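PDB 3V6N: lectin from Cicer arietinum, which agglutinates red blood cells as a seed albumin of the hemopexin fold, a four-bladed beta-propeller that binds calcium and sodium ions. Local coordinates for residues G4-A9 and L20-D24; V27-Y31 and Y216-L220; A75-Y79 and I104-F108. All blocks are in the same frame, centred on the assembly; numbering follows the deposited sequence.

Contact 1. Residues G4-A9 and L20-D24; sequences GYINAA and LFIND. With CA (calcium ion), chain D; NA (sodium ion), chain G.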
# COMPACT_ATOMS: atom_id res chain seq x y z
N GLY A 4 -13.97 2.79 16.90
CA GLY A 4 -12.75 3.55 17.33
C GLY A 4 -12.10 3.05 18.61
O GLY A 4 -11.88 3.83 19.54
N TYR A 5 -11.79 1.76 18.66
CA TYR A 5 -11.03 1.20 19.78
C TYR A 5 -9.59 0.86 19.38
O TYR A 5 -9.17 1.15 18.25
CB TYR A 5 -11.74 -0.05 20.34
CG TYR A 5 -13.02 0.30 21.05
CD1 TYR A 5 -14.25 0.14 20.42
CD2 TYR A 5 -13.00 0.81 22.35
CE1 TYR A 5 -15.43 0.47 21.07
CE2 TYR A 5 -14.17 1.15 23.02
CZ TYR A 5 -15.38 0.97 22.37
OH TYR A 5 -16.54 1.30 23.02
N ILE A 6 -8.82 0.27 20.30
CA ILE A 6 -7.43 -0.10 20.02
C ILE A 6 -7.35 -1.17 18.92
O ILE A 6 -7.81 -2.29 19.09
CB ILE A 6 -6.69 -0.57 21.29
CG1 ILE A 6 -6.94 0.42 22.44
CG2 ILE A 6 -5.20 -0.73 21.00
CD1 ILE A 6 -6.33 0.02 23.77
N ASN A 7 -6.73 -0.81 17.80
CA ASN A 7 -6.61 -1.71 16.67
C ASN A 7 -5.22 -2.38 16.61
O ASN A 7 -5.06 -3.42 15.98
CB ASN A 7 -6.90 -0.93 15.38
CG ASN A 7 -7.25 -1.83 14.20
OD1 ASN A 7 -7.38 -3.05 14.33
ND2 ASN A 7 -7.40 -1.22 13.03
N ALA A 8 -4.24 -1.78 17.29
CA ALA A 8 -2.86 -2.31 17.33
C ALA A 8 -2.06 -1.72 18.48
O ALA A 8 -2.39 -0.65 19.01
CB ALA A 8 -2.12 -2.08 16.01
N ALA A 9 -0.99 -2.42 18.84
CA ALA A 9 -0.15 -2.00 19.94
C ALA A 9 1.18 -2.74 19.91
O ALA A 9 1.26 -3.86 19.38
CB ALA A 9 -0.85 -2.23 21.27
N LEU A 20 -0.14 2.65 21.31
CA LEU A 20 -1.47 2.18 21.05
C LEU A 20 -2.00 2.94 19.84
O LEU A 20 -1.93 4.15 19.80
CB LEU A 20 -2.36 2.46 22.27
CG LEU A 20 -1.90 1.81 23.57
CD1 LEU A 20 -2.62 2.43 24.75
CD2 LEU A 20 -2.17 0.33 23.48
N PHE A 21 -2.53 2.20 18.87
CA PHE A 21 -2.99 2.76 17.61
C PHE A 21 -4.50 2.66 17.53
O PHE A 21 -5.08 1.62 17.82
CB PHE A 21 -2.30 2.08 16.43
CG PHE A 21 -0.81 2.23 16.48
CD1 PHE A 21 -0.20 3.34 15.89
CD2 PHE A 21 -0.02 1.34 17.20
CE1 PHE A 21 1.17 3.54 15.98
CE2 PHE A 21 1.35 1.52 17.28
CZ PHE A 21 1.94 2.62 16.67
N ILE A 22 -5.12 3.77 17.19
CA ILE A 22 -6.57 3.87 17.13
C ILE A 22 -6.87 4.62 15.84
O ILE A 22 -6.38 5.74 15.65
CB ILE A 22 -7.13 4.66 18.33
CG1 ILE A 22 -6.69 4.01 19.65
CG2 ILE A 22 -8.65 4.76 18.23
CD1 ILE A 22 -6.37 5.02 20.73
N ASN A 23 -7.68 4.01 14.98
CA ASN A 23 -7.96 4.52 13.64
C ASN A 23 -6.64 4.89 12.93
O ASN A 23 -5.76 4.04 12.78
CB ASN A 23 -8.94 5.72 13.70
CG ASN A 23 -10.27 5.36 14.37
OD1 ASN A 23 -10.73 4.23 14.30
ND2 ASN A 23 -10.89 6.34 14.99
N ASP A 24 -6.49 6.15 12.53
CA ASP A 24 -5.27 6.63 11.90
C ASP A 24 -4.40 7.44 12.88
O ASP A 24 -3.53 8.21 12.47
CB ASP A 24 -5.60 7.43 10.62
CG ASP A 24 -6.51 8.63 10.88
OD1 ASP A 24 -7.15 8.72 11.95
OD2 ASP A 24 -6.59 9.50 10.00
CA CA D . -6.13 -5.17 14.82
NA NA G . 0.79 -6.01 19.15
O HOH W 1 -9.07 1.69 15.70
O HOH W 2 -5.82 1.36 13.16
O HOH W 3 -8.31 -6.07 14.58
O HOH W 4 -6.26 -5.84 12.38

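Contact 2. Residues V27-Y31 and Y216-L220; sequences VLLDY and YWPSL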
# COMPACT_ATOMS: atom_id res chain seq x y z
N VAL A 27 -1.39 6.89 20.49
CA VAL A 27 -0.99 7.39 21.80
C VAL A 27 0.24 6.62 22.30
O VAL A 27 0.36 5.39 22.09
CB VAL A 27 -2.17 7.26 22.80
CG1 VAL A 27 -1.72 7.35 24.24
CG2 VAL A 27 -3.23 8.32 22.51
N LEU A 28 1.14 7.33 22.96
CA LEU A 28 2.21 6.72 23.71
C LEU A 28 1.81 6.75 25.16
O LEU A 28 1.59 7.83 25.73
CB LEU A 28 3.52 7.49 23.53
CG LEU A 28 4.70 7.09 24.45
CD1 LEU A 28 4.99 5.59 24.40
CD2 LEU A 28 5.95 7.90 24.10
N LEU A 29 1.73 5.56 25.77
CA LEU A 29 1.23 5.44 27.13
C LEU A 29 2.32 4.92 28.10
O LEU A 29 3.07 4.01 27.75
CB LEU A 29 0.01 4.49 27.17
CG LEU A 29 -0.75 4.32 28.49
CD1 LEU A 29 -1.62 5.53 28.81
CD2 LEU A 29 -1.60 3.07 28.41
N ASP A 30 2.40 5.55 29.28
CA ASP A 30 3.03 4.94 30.45
C ASP A 30 1.93 4.11 31.09
O ASP A 30 1.02 4.65 31.69
CB ASP A 30 3.50 6.00 31.46
CG ASP A 30 4.19 5.40 32.69
OD1 ASP A 30 3.89 4.26 33.12
OD2 ASP A 30 5.06 6.09 33.24
N TYR A 31 2.00 2.80 30.94
CA TYR A 31 0.84 1.97 31.28
C TYR A 31 0.84 1.46 32.72
O TYR A 31 -0.09 0.76 33.12
CB TYR A 31 0.64 0.85 30.26
CG TYR A 31 1.75 -0.19 30.21
CD1 TYR A 31 2.86 -0.00 29.38
CD2 TYR A 31 1.66 -1.35 30.96
CE1 TYR A 31 3.87 -0.95 29.33
CE2 TYR A 31 2.65 -2.30 30.92
CZ TYR A 31 3.75 -2.10 30.10
OH TYR A 31 4.72 -3.06 30.05
N TYR A 216 -8.85 0.31 34.08
CA TYR A 216 -7.43 0.01 34.30
C TYR A 216 -6.52 1.19 33.90
O TYR A 216 -5.50 1.43 34.55
CB TYR A 216 -7.06 -1.26 33.52
CG TYR A 216 -5.67 -1.83 33.78
CD1 TYR A 216 -5.39 -2.54 34.94
CD2 TYR A 216 -4.65 -1.72 32.82
CE1 TYR A 216 -4.14 -3.10 35.16
CE2 TYR A 216 -3.39 -2.26 33.04
CZ TYR A 216 -3.15 -2.96 34.22
OH TYR A 216 -1.92 -3.52 34.45
N TRP A 217 -6.90 1.90 32.84
CA TRP A 217 -6.21 3.10 32.41
C TRP A 217 -7.13 4.31 32.33
O TRP A 217 -7.55 4.69 31.22
CB TRP A 217 -5.51 2.89 31.07
CG TRP A 217 -4.40 1.87 31.09
CD1 TRP A 217 -3.36 1.76 32.01
CD2 TRP A 217 -4.17 0.79 30.12
NE1 TRP A 217 -2.55 0.70 31.70
CE2 TRP A 217 -2.96 0.09 30.57
CE3 TRP A 217 -4.82 0.35 28.96
CZ2 TRP A 217 -2.45 -1.02 29.90
CZ3 TRP A 217 -4.29 -0.76 28.28
CH2 TRP A 217 -3.14 -1.43 28.74
N PRO A 218 -7.44 4.94 33.49
CA PRO A 218 -8.25 6.17 33.48
C PRO A 218 -7.67 7.30 32.63
O PRO A 218 -8.43 8.16 32.17
CB PRO A 218 -8.29 6.58 34.97
CG PRO A 218 -8.16 5.28 35.70
CD PRO A 218 -7.19 4.47 34.87
N SER A 219 -6.36 7.31 32.42
CA SER A 219 -5.71 8.34 31.59
C SER A 219 -6.19 8.32 30.13
O SER A 219 -5.95 9.27 29.39
CB SER A 219 -4.18 8.22 31.66
OG SER A 219 -3.71 7.03 31.03
N LEU A 220 -6.85 7.24 29.72
CA LEU A 220 -7.44 7.14 28.38
C LEU A 220 -8.89 7.66 28.28
O LEU A 220 -9.50 7.56 27.21
CB LEU A 220 -7.38 5.71 27.86
CG LEU A 220 -6.03 5.03 27.59
CD1 LEU A 220 -6.27 3.59 27.15
CD2 LEU A 220 -5.18 5.81 26.58

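Contact 3. Residues A75-Y79 and I104-F108; sequences AFIFY and IADMF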
# COMPACT_ATOMS: atom_id res chain seq x y z
N ALA A 75 10.17 -2.47 15.20
CA ALA A 75 8.85 -3.13 15.25
C ALA A 75 8.31 -3.45 13.86
O ALA A 75 8.61 -2.74 12.90
CB ALA A 75 7.87 -2.24 15.99
N PHE A 76 7.53 -4.53 13.75
CA PHE A 76 6.78 -4.80 12.53
C PHE A 76 5.43 -4.12 12.69
O PHE A 76 4.80 -4.19 13.75
CB PHE A 76 6.57 -6.31 12.28
CG PHE A 76 7.72 -6.98 11.53
CD1 PHE A 76 7.82 -6.88 10.15
CD2 PHE A 76 8.69 -7.70 12.22
CE1 PHE A 76 8.88 -7.47 9.47
CE2 PHE A 76 9.76 -8.29 11.56
CZ PHE A 76 9.85 -8.18 10.17
N ILE A 77 5.01 -3.42 11.65
CA ILE A 77 3.69 -2.79 11.64
C ILE A 77 2.94 -3.34 10.43
O ILE A 77 3.56 -3.77 9.46
CB ILE A 77 3.79 -1.23 11.64
CG1 ILE A 77 4.55 -0.75 10.39
CG2 ILE A 77 4.45 -0.73 12.94
CD1 ILE A 77 4.42 0.73 10.11
N PHE A 78 1.62 -3.38 10.49
CA PHE A 78 0.81 -3.91 9.40
C PHE A 78 -0.33 -2.98 9.05
O PHE A 78 -0.79 -2.23 9.89
CB PHE A 78 0.20 -5.27 9.77
CG PHE A 78 1.21 -6.35 10.05
CD1 PHE A 78 1.42 -7.36 9.14
CD2 PHE A 78 1.95 -6.34 11.23
CE1 PHE A 78 2.34 -8.37 9.41
CE2 PHE A 78 2.87 -7.34 11.51
CZ PHE A 78 3.06 -8.35 10.60
N TYR A 79 -0.77 -3.04 7.79
CA TYR A 79 -2.06 -2.50 7.38
C TYR A 79 -2.63 -3.40 6.28
O TYR A 79 -2.02 -3.56 5.20
CB TYR A 79 -1.97 -1.05 6.90
CG TYR A 79 -3.33 -0.59 6.38
CD1 TYR A 79 -4.38 -0.34 7.26
CD2 TYR A 79 -3.57 -0.45 5.01
CE1 TYR A 79 -5.62 0.05 6.81
CE2 TYR A 79 -4.81 -0.05 4.54
CZ TYR A 79 -5.83 0.20 5.44
OH TYR A 79 -7.08 0.59 5.01
N ILE A 104 2.31 -9.24 2.95
CA ILE A 104 2.55 -10.25 3.99
C ILE A 104 3.18 -11.56 3.46
O ILE A 104 4.11 -12.09 4.06
CB ILE A 104 1.26 -10.55 4.80
CG1 ILE A 104 0.92 -9.32 5.66
CG2 ILE A 104 1.43 -11.81 5.66
CD1 ILE A 104 -0.48 -9.32 6.25
N ALA A 105 2.69 -12.02 2.31
CA ALA A 105 3.17 -13.24 1.67
C ALA A 105 4.63 -13.17 1.25
O ALA A 105 5.31 -14.19 1.20
CB ALA A 105 2.30 -13.59 0.46
N ASP A 106 5.12 -11.96 0.93
CA ASP A 106 6.51 -11.76 0.54
C ASP A 106 7.43 -11.65 1.75
O ASP A 106 8.60 -11.99 1.66
CB ASP A 106 6.67 -10.50 -0.32
CG ASP A 106 6.10 -10.67 -1.72
OD1 ASP A 106 5.87 -11.82 -2.17
OD2 ASP A 106 5.85 -9.65 -2.39
N MET A 107 6.90 -11.16 2.86
CA MET A 107 7.70 -11.05 4.08
C MET A 107 7.70 -12.37 4.85
O MET A 107 8.70 -12.73 5.46
CB MET A 107 7.17 -9.91 4.95
CG MET A 107 8.12 -9.43 6.02
SD MET A 107 9.27 -8.19 5.42
CE MET A 107 8.27 -6.70 5.51
N PHE A 108 6.56 -13.07 4.81
CA PHE A 108 6.34 -14.34 5.53
C PHE A 108 5.67 -15.35 4.61
O PHE A 108 4.44 -15.50 4.66
CB PHE A 108 5.43 -14.14 6.76
CG PHE A 108 5.87 -13.03 7.68
CD1 PHE A 108 6.98 -13.19 8.52
CD2 PHE A 108 5.17 -11.84 7.73
CE1 PHE A 108 7.38 -12.17 9.37
CE2 PHE A 108 5.57 -10.81 8.58
CZ PHE A 108 6.68 -10.98 9.40

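Contact 1. Residues G4-A9 and L20-D24
Strands 6-9 and 20-22 run antiparallel, their axes 4.7 Å apart at 148°, and a classic beta bulge puts both Asn-7 and Ala-8 opposite Phe-21. The bulge is gripped twice: Asn-7 N donates to Phe-21 O (2.9 Å), while Phe-21 N donates to Ala-8 O. On one face of the sheet CD2 of Leu-20 presses on Ala-9 CB (3.6 Å) and also meets CG2 of Ile-6; on the other, Ala-8 CB lies against CB of Phe-21, whose ring has Ala-8 O at its edge. Ile-22 lays CG2 on the carbonyl oxygens of Gly-4 and Tyr-5. Water extends the pairing: one joins Tyr-5 O to Asn-23 N, a second Asn-7 ND2 to Asn-23 O. With CG of Asn-7 anti to the backbone N (chi1 -161°), OD1 binds the calcium ion at 2.5 Å beside the residue's own O at 2.4 Å, and Ala-9 O binds the sodium ion at 2.2 Å. Asp-65, Asp-121, Asp-174 and two waters complete the calcium site; Ser-67, Ala-123 and Ala-176 add to the sodium site. The innermost strand thus turns backbone oxygens into the propeller channel, and metal and water hold the Asn-7 amide.

Contact 2. Residues V27-Y31 and Y216-L220
Tyr-216 meets the strand end only through its ring carbon CE2, 4.5 Å from Tyr-31 O; its hydroxyl is hydrogen-bonded to the hydroxyl of Tyr-186. Its ring carbon CD2 also lies over one face of the neighbouring indole, toward the rim.

Trp-217, the first residue to leave helical geometry after helix 213-216, makes the contact's hydrogen bond and its CH-pi contact. NE1 donates to Tyr-31 O at 2.8 Å with an N-H...O angle of 153°, the acceptor lying close to the ring plane. The indole edge also runs along Tyr-31 CB, which is 3.6 Å from CZ2. Tyr-31 has CG between its backbone N and carbonyl carbon (chi1 65°), and its ring leads away from the segment 216-220 to meet Phe-177 edge-to-face, with OH bonded to His-180 N. The second face of the indole receives Leu-29: CD2 stands 3.9 Å from the centroid of the five-membered ring, 11° off its normal, a CH-pi contact. The tryptophan is therefore flanked on both faces and pinned at its edge.

In the hemopexin fold this joins the first and last blades of the propeller, since strand 25-30 belongs to the N-terminal sheet and the segment 216-220 follows the helix that ends the fourth.

From Pro-218 the chain makes a short 3-10 turn, in which Leu-220 N bonds to Trp-217 O. Ser-219 brings OG to 3.4 Å from Leu-29 CD1, while its polar bond goes to the carboxylate of Asp-38. Leu-220 reaches in with CD2, which packs on Leu-29 CD1 at 4.2 Å and more loosely on Val-27 CG1.

Contact 3. Residues A75-Y79 and I104-F108
The Phe-76 ring, from strand 74-79, meets both Met-107 and Phe-108 of the segment 104-108. The edge of Phe-108 approaches one face of Phe-76 in a T-shaped (edge-to-face) pair, tilted from the perpendicular: the centroids are 5.6 Å apart and the planes stand at 57°. The touching atom is Phe-108 CZ, 4.1 Å from Phe-76 CE1 and offset toward the rim of the ring. Met-107 comes to the same carbon, CE1, with CG at 4.0 Å. Bends at chi2 (86°) and chi3 (82°) curl its chain about the rim, so that SD lies at the edge of the Phe-76 ring, 5.5 Å from the centroid, a Met-aromatic contact. Phe-68, on the adjoining strand, also meets the Phe-76 ring.

Two residues on, Phe-78 emerges from the same side of the strand and offers its edge to the helix. Ile-104 crosses it at about a right angle: Ile-104 CD1 lies 4.0 Å from Phe-78 CD1, and Ile-104 CG1 is as near to it. Phe-108 CE2 sits near the ring plane at 4.1 Å from Phe-78 CZ. Phe-108 thus bridges the two strand phenylalanines, touching one with CZ and the other with CE2, and its backbone N bonds to Ile-104 O at 2.7 Å, at the end of the helix. Phe-78 also rests on Asp-65, a calcium ligand.

All the cross-segment contacts are apolar or aromatic. They seat the short helix that follows the outermost strand of a blade on that blade's second strand, a feature of hemopexin-type beta-propellers.

In the fold
From the N terminus, strand 6-11 enters beside the central ions and returns as strand 17-22, so contact 1 closes a short hairpin. Strand 25-30 follows at once and lies next to 17-22 in the same sheet; contacts 1 and 2 touch there, through Leu-20 with Val-27 and Leu-29. Contact 2 then spans nearly the whole chain, bringing the segment after helix 213-216 back to the first blade. Within that long loop lies contact 3, which closes a loop of 24 residues and ties strand 74-79 of the second sheet to helix 104-107, which follows strand 96-103. Contacts 2 and 3 lie on opposite sides of the chain's centre, about 27 Å apart between centres.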